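Local coordinates for protein glycerate 2-kinase (Pyrococcus horikoshii, PDB 1X3L) that catalyses the ATP-dependent phosphorylation of D-glycerate to 2-phosphoglycerate and also accepts other nucleotides or pyrophosphate as phosphate donor, at residues D22-S34 / A59-L71. Sequence-based numbering, arbitrary orientation.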
loop_
_atom_site.group_PDB
_atom_site.type_symbol
_atom_site.label_atom_id
_atom_site.label_comp_id
_atom_site.label_asym_id
_atom_site.label_seq_id
_atom_site.Cartn_x
_atom_site.Cartn_y
_atom_site.Cartn_z
ATOM N N ASP A 22 -5.519 5.994 -6.848
ATOM C CA ASP A 22 -4.585 6.785 -7.642
ATOM C C ASP A 22 -3.954 7.839 -6.738
ATOM O O ASP A 22 -4.665 8.633 -6.115
ATOM C CB ASP A 22 -5.310 7.474 -8.800
ATOM C CG ASP A 22 -4.380 8.339 -9.626
ATOM O OD1 ASP A 22 -3.436 7.785 -10.218
ATOM O OD2 ASP A 22 -4.582 9.572 -9.677
ATOM N N PRO A 23 -2.612 7.869 -6.657
ATOM C CA PRO A 23 -1.928 8.845 -5.801
ATOM C C PRO A 23 -2.375 10.288 -6.024
ATOM O O PRO A 23 -2.696 10.996 -5.070
ATOM C CB PRO A 23 -0.457 8.623 -6.131
ATOM C CG PRO A 23 -0.412 7.153 -6.457
ATOM C CD PRO A 23 -1.637 6.992 -7.332
ATOM N N TYR A 24 -2.402 10.719 -7.281
ATOM C CA TYR A 24 -2.821 12.076 -7.605
ATOM C C TYR A 24 -4.271 12.325 -7.165
ATOM O O TYR A 24 -4.548 13.269 -6.422
ATOM C CB TYR A 24 -2.680 12.324 -9.112
ATOM C CG TYR A 24 -3.043 13.725 -9.532
ATOM C CD1 TYR A 24 -2.145 14.782 -9.366
ATOM C CD2 TYR A 24 -4.301 14.006 -10.064
ATOM C CE1 TYR A 24 -2.491 16.084 -9.718
ATOM C CE2 TYR A 24 -4.659 15.302 -10.417
ATOM C CZ TYR A 24 -3.748 16.335 -10.240
ATOM O OH TYR A 24 -4.105 17.618 -10.573
ATOM N N ARG A 25 -5.193 11.479 -7.618
ATOM C CA ARG A 25 -6.602 11.627 -7.256
ATOM C C ARG A 25 -6.830 11.491 -5.754
ATOM O O ARG A 25 -7.628 12.224 -5.176
ATOM C CB ARG A 25 -7.460 10.578 -7.970
ATOM C CG ARG A 25 -7.520 10.717 -9.483
ATOM C CD ARG A 25 -8.210 9.502 -10.097
ATOM N NE ARG A 25 -8.196 9.527 -11.557
ATOM C CZ ARG A 25 -9.126 10.112 -12.304
ATOM N NH1 ARG A 25 -10.154 10.722 -11.726
ATOM N NH2 ARG A 25 -9.028 10.085 -13.627
ATOM N N ALA A 26 -6.138 10.544 -5.126
ATOM C CA ALA A 26 -6.294 10.324 -3.690
ATOM C C ALA A 26 -5.999 11.594 -2.895
ATOM O O ALA A 26 -6.707 11.909 -1.933
ATOM C CB ALA A 26 -5.385 9.189 -3.225
ATOM N N VAL A 27 -4.956 12.322 -3.292
ATOM C CA VAL A 27 -4.610 13.556 -2.593
ATOM C C VAL A 27 -5.723 14.587 -2.746
ATOM O O VAL A 27 -6.119 15.223 -1.770
ATOM C CB VAL A 27 -3.283 14.169 -3.116
ATOM C CG1 VAL A 27 -3.076 15.561 -2.511
ATOM C CG2 VAL A 27 -2.110 13.259 -2.753
ATOM N N LEU A 28 -6.235 14.749 -3.963
ATOM C CA LEU A 28 -7.304 15.718 -4.195
ATOM C C LEU A 28 -8.602 15.326 -3.491
ATOM O O LEU A 28 -9.349 16.194 -3.042
ATOM C CB LEU A 28 -7.545 15.907 -5.702
ATOM C CG LEU A 28 -6.328 16.461 -6.463
ATOM C CD1 LEU A 28 -6.718 16.806 -7.895
ATOM C CD2 LEU A 28 -5.790 17.702 -5.745
ATOM N N ASN A 29 -8.875 14.023 -3.387
ATOM C CA ASN A 29 -10.086 13.573 -2.698
ATOM C C ASN A 29 -9.992 13.909 -1.213
ATOM O O ASN A 29 -10.993 14.237 -0.573
ATOM C CB ASN A 29 -10.283 12.054 -2.818
ATOM C CG ASN A 29 -10.631 11.609 -4.225
ATOM O OD1 ASN A 29 -11.287 12.331 -4.976
ATOM N ND2 ASN A 29 -10.213 10.399 -4.581
ATOM N N ALA A 30 -8.780 13.824 -0.673
ATOM C CA ALA A 30 -8.542 14.070 0.746
ATOM C C ALA A 30 -8.300 15.520 1.132
ATOM O O ALA A 30 -8.748 15.966 2.186
ATOM C CB ALA A 30 -7.364 13.221 1.220
ATOM N N VAL A 31 -7.584 16.243 0.281
ATOM C CA VAL A 31 -7.228 17.630 0.549
ATOM C C VAL A 31 -8.046 18.638 -0.246
ATOM O O VAL A 31 -7.949 18.699 -1.472
ATOM C CB VAL A 31 -5.730 17.879 0.235
ATOM C CG1 VAL A 31 -5.320 19.261 0.711
ATOM C CG2 VAL A 31 -4.871 16.802 0.883
ATOM N N LYS A 32 -8.848 19.426 0.465
ATOM C CA LYS A 32 -9.668 20.461 -0.153
ATOM C C LYS A 32 -9.111 21.808 0.302
ATOM O O LYS A 32 -8.673 21.948 1.444
ATOM C CB LYS A 32 -11.125 20.325 0.293
ATOM C CG LYS A 32 -11.723 18.947 0.050
ATOM C CD LYS A 32 -11.679 18.556 -1.423
ATOM C CE LYS A 32 -12.253 17.162 -1.627
ATOM N NZ LYS A 32 -12.178 16.718 -3.042
ATOM N N VAL A 33 -9.114 22.795 -0.585
ATOM C CA VAL A 33 -8.590 24.106 -0.229
ATOM C C VAL A 33 -9.634 25.199 -0.409
ATOM O O VAL A 33 -10.323 25.252 -1.428
ATOM C CB VAL A 33 -7.327 24.445 -1.044
ATOM C CG1 VAL A 33 -6.893 25.874 -0.749
ATOM C CG2 VAL A 33 -6.211 23.473 -0.701
ATOM N N SER A 34 -9.743 26.064 0.597
ATOM C CA SER A 34 -10.677 27.181 0.557
ATOM C C SER A 34 -9.972 28.399 -0.025
ATOM O O SER A 34 -9.607 28.412 -1.200
ATOM C CB SER A 34 -11.204 27.519 1.957
ATOM O OG SER A 34 -12.081 26.516 2.435
ATOM N N ALA A 59 5.411 7.171 -5.441
ATOM C CA ALA A 59 4.423 8.118 -5.961
ATOM C C ALA A 59 4.690 9.548 -5.488
ATOM O O ALA A 59 3.810 10.409 -5.555
ATOM C CB ALA A 59 3.022 7.688 -5.540
ATOM N N ALA A 60 5.906 9.797 -5.016
ATOM C CA ALA A 60 6.288 11.114 -4.524
ATOM C C ALA A 60 5.926 12.251 -5.484
ATOM O O ALA A 60 5.306 13.240 -5.084
ATOM C CB ALA A 60 7.786 11.138 -4.226
ATOM N N CYS A 61 6.313 12.113 -6.750
ATOM C CA CYS A 61 6.029 13.144 -7.743
ATOM C C CYS A 61 4.545 13.306 -8.032
ATOM O O CYS A 61 4.052 14.428 -8.149
ATOM C CB CYS A 61 6.774 12.856 -9.047
ATOM S SG CYS A 61 8.563 13.055 -8.906
ATOM N N GLU A 62 3.826 12.196 -8.155
ATOM C CA GLU A 62 2.398 12.292 -8.419
ATOM C C GLU A 62 1.671 12.962 -7.251
ATOM O O GLU A 62 0.819 13.823 -7.458
ATOM C CB GLU A 62 1.810 10.907 -8.708
ATOM C CG GLU A 62 2.030 10.457 -10.146
ATOM C CD GLU A 62 1.289 11.339 -11.148
ATOM O OE1 GLU A 62 0.047 11.203 -11.277
ATOM O OE2 GLU A 62 1.945 12.180 -11.803
ATOM N N MET A 63 2.016 12.586 -6.024
ATOM C CA MET A 63 1.374 13.193 -4.861
ATOM C C MET A 63 1.731 14.675 -4.773
ATOM O O MET A 63 0.870 15.514 -4.512
ATOM C CB MET A 63 1.789 12.454 -3.586
ATOM C CG MET A 63 1.169 11.056 -3.483
ATOM S SD MET A 63 1.795 10.058 -2.124
ATOM C CE MET A 63 0.826 10.722 -0.740
ATOM N N ALA A 64 3.000 14.990 -5.012
ATOM C CA ALA A 64 3.477 16.372 -4.975
ATOM C C ALA A 64 2.767 17.229 -6.018
ATOM O O ALA A 64 2.429 18.383 -5.762
ATOM C CB ALA A 64 4.987 16.410 -5.216
ATOM N N ARG A 65 2.552 16.661 -7.200
ATOM C CA ARG A 65 1.885 17.373 -8.283
ATOM C C ARG A 65 0.474 17.796 -7.869
ATOM O O ARG A 65 0.019 18.892 -8.210
ATOM C CB ARG A 65 1.840 16.483 -9.532
ATOM C CG ARG A 65 1.320 17.165 -10.786
ATOM C CD ARG A 65 1.631 16.330 -12.028
ATOM N NE ARG A 65 0.966 15.025 -12.022
ATOM C CZ ARG A 65 -0.309 14.824 -12.349
ATOM N NH1 ARG A 65 -1.076 15.845 -12.717
ATOM N NH2 ARG A 65 -0.821 13.600 -12.304
ATOM N N ALA A 66 -0.212 16.934 -7.125
ATOM C CA ALA A 66 -1.565 17.238 -6.664
ATOM C C ALA A 66 -1.553 18.443 -5.722
ATOM O O ALA A 66 -2.408 19.329 -5.814
ATOM C CB ALA A 66 -2.166 16.020 -5.956
ATOM N N ILE A 67 -0.589 18.474 -4.810
ATOM C CA ILE A 67 -0.492 19.583 -3.870
ATOM C C ILE A 67 -0.226 20.904 -4.597
ATOM O O ILE A 67 -0.835 21.927 -4.275
ATOM C CB ILE A 67 0.618 19.332 -2.830
ATOM C CG1 ILE A 67 0.242 18.136 -1.951
ATOM C CG2 ILE A 67 0.825 20.565 -1.972
ATOM C CD1 ILE A 67 -1.021 18.343 -1.139
ATOM N N GLU A 68 0.677 20.883 -5.576
ATOM C CA GLU A 68 0.996 22.093 -6.336
ATOM C C GLU A 68 -0.193 22.585 -7.157
ATOM O O GLU A 68 -0.291 23.773 -7.455
ATOM C CB GLU A 68 2.171 21.860 -7.293
ATOM C CG GLU A 68 3.505 21.580 -6.637
ATOM C CD GLU A 68 4.654 21.670 -7.627
ATOM O OE1 GLU A 68 4.566 21.056 -8.712
ATOM O OE2 GLU A 68 5.649 22.354 -7.320
ATOM N N ASP A 69 -1.094 21.678 -7.529
ATOM C CA ASP A 69 -2.250 22.074 -8.326
ATOM C C ASP A 69 -3.338 22.758 -7.507
ATOM O O ASP A 69 -4.242 23.378 -8.071
ATOM C CB ASP A 69 -2.853 20.871 -9.063
ATOM C CG ASP A 69 -1.926 20.316 -10.132
ATOM O OD1 ASP A 69 -1.131 21.096 -10.697
ATOM O OD2 ASP A 69 -2.002 19.102 -10.418
ATOM N N ILE A 70 -3.259 22.655 -6.185
ATOM C CA ILE A 70 -4.265 23.286 -5.340
ATOM C C ILE A 70 -3.680 24.267 -4.334
ATOM O O ILE A 70 -4.422 24.957 -3.639
ATOM C CB ILE A 70 -5.095 22.236 -4.572
ATOM C CG1 ILE A 70 -4.195 21.447 -3.616
ATOM C CG2 ILE A 70 -5.781 21.307 -5.558
ATOM C CD1 ILE A 70 -4.940 20.407 -2.795
ATOM N N LEU A 71 -2.355 24.333 -4.261
ATOM C CA LEU A 71 -1.689 25.234 -3.325
ATOM C C LEU A 71 -0.361 25.745 -3.871
ATOM O O LEU A 71 0.340 25.033 -4.592
ATOM C CB LEU A 71 -1.437 24.520 -1.990
ATOM C CG LEU A 71 -2.641 24.117 -1.134
ATOM C CD1 LEU A 71 -2.186 23.189 -0.015
ATOM C CD2 LEU A 71 -3.310 25.363 -0.563
HETATM O O HOH W 1 -1.303 9.386 -9.669
#
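Tyr24 drops as a knob among Glu62, Arg65, Ala66 and Asp69 of helix 60-70. With CG anti to the backbone N (chi1 -178°), its ring extends across that helix, and the Arg65 guanidinium lies flat on one face, the planes 5° apart. This is an off-centre cation-pi stack, CZ of Arg65 4.0 Å from the centroid of the Tyr24 ring. Glu62 holds the guanidinium side-on in a salt bridge, OE1 taking Arg65 NH2 at 2.7 Å and OE2 taking Arg65 NE, both near the guanidinium plane. At the far end Tyr24 OH donates to Asp69 OD2 (2.6 Å), on the anti side of a carboxylate turned steeply against the ring. A phenylalanine here would probably leave Asp69 OD2 without this donor. One water joins Asp22 OD1, Tyr24 N and Glu62 OE1 at the helix starts. Deeper in, Val27 CB sits 3.6 Å from Ala66 CB; farther along, the Leu28 and Ile70 side chains run past each other in opposite directions, and Val33 CG2 presses on Leu71 CD2 at 3.5 Å. The axes of helices 23-30 and 60-70 come within 7.8 Å, crossing at -38°, and both cover the parallel sheet: Pro23 and Val27 rest on strand 188-194, Ile67 on strand 124-129, while strand 31-33 edges the small antiparallel sheet.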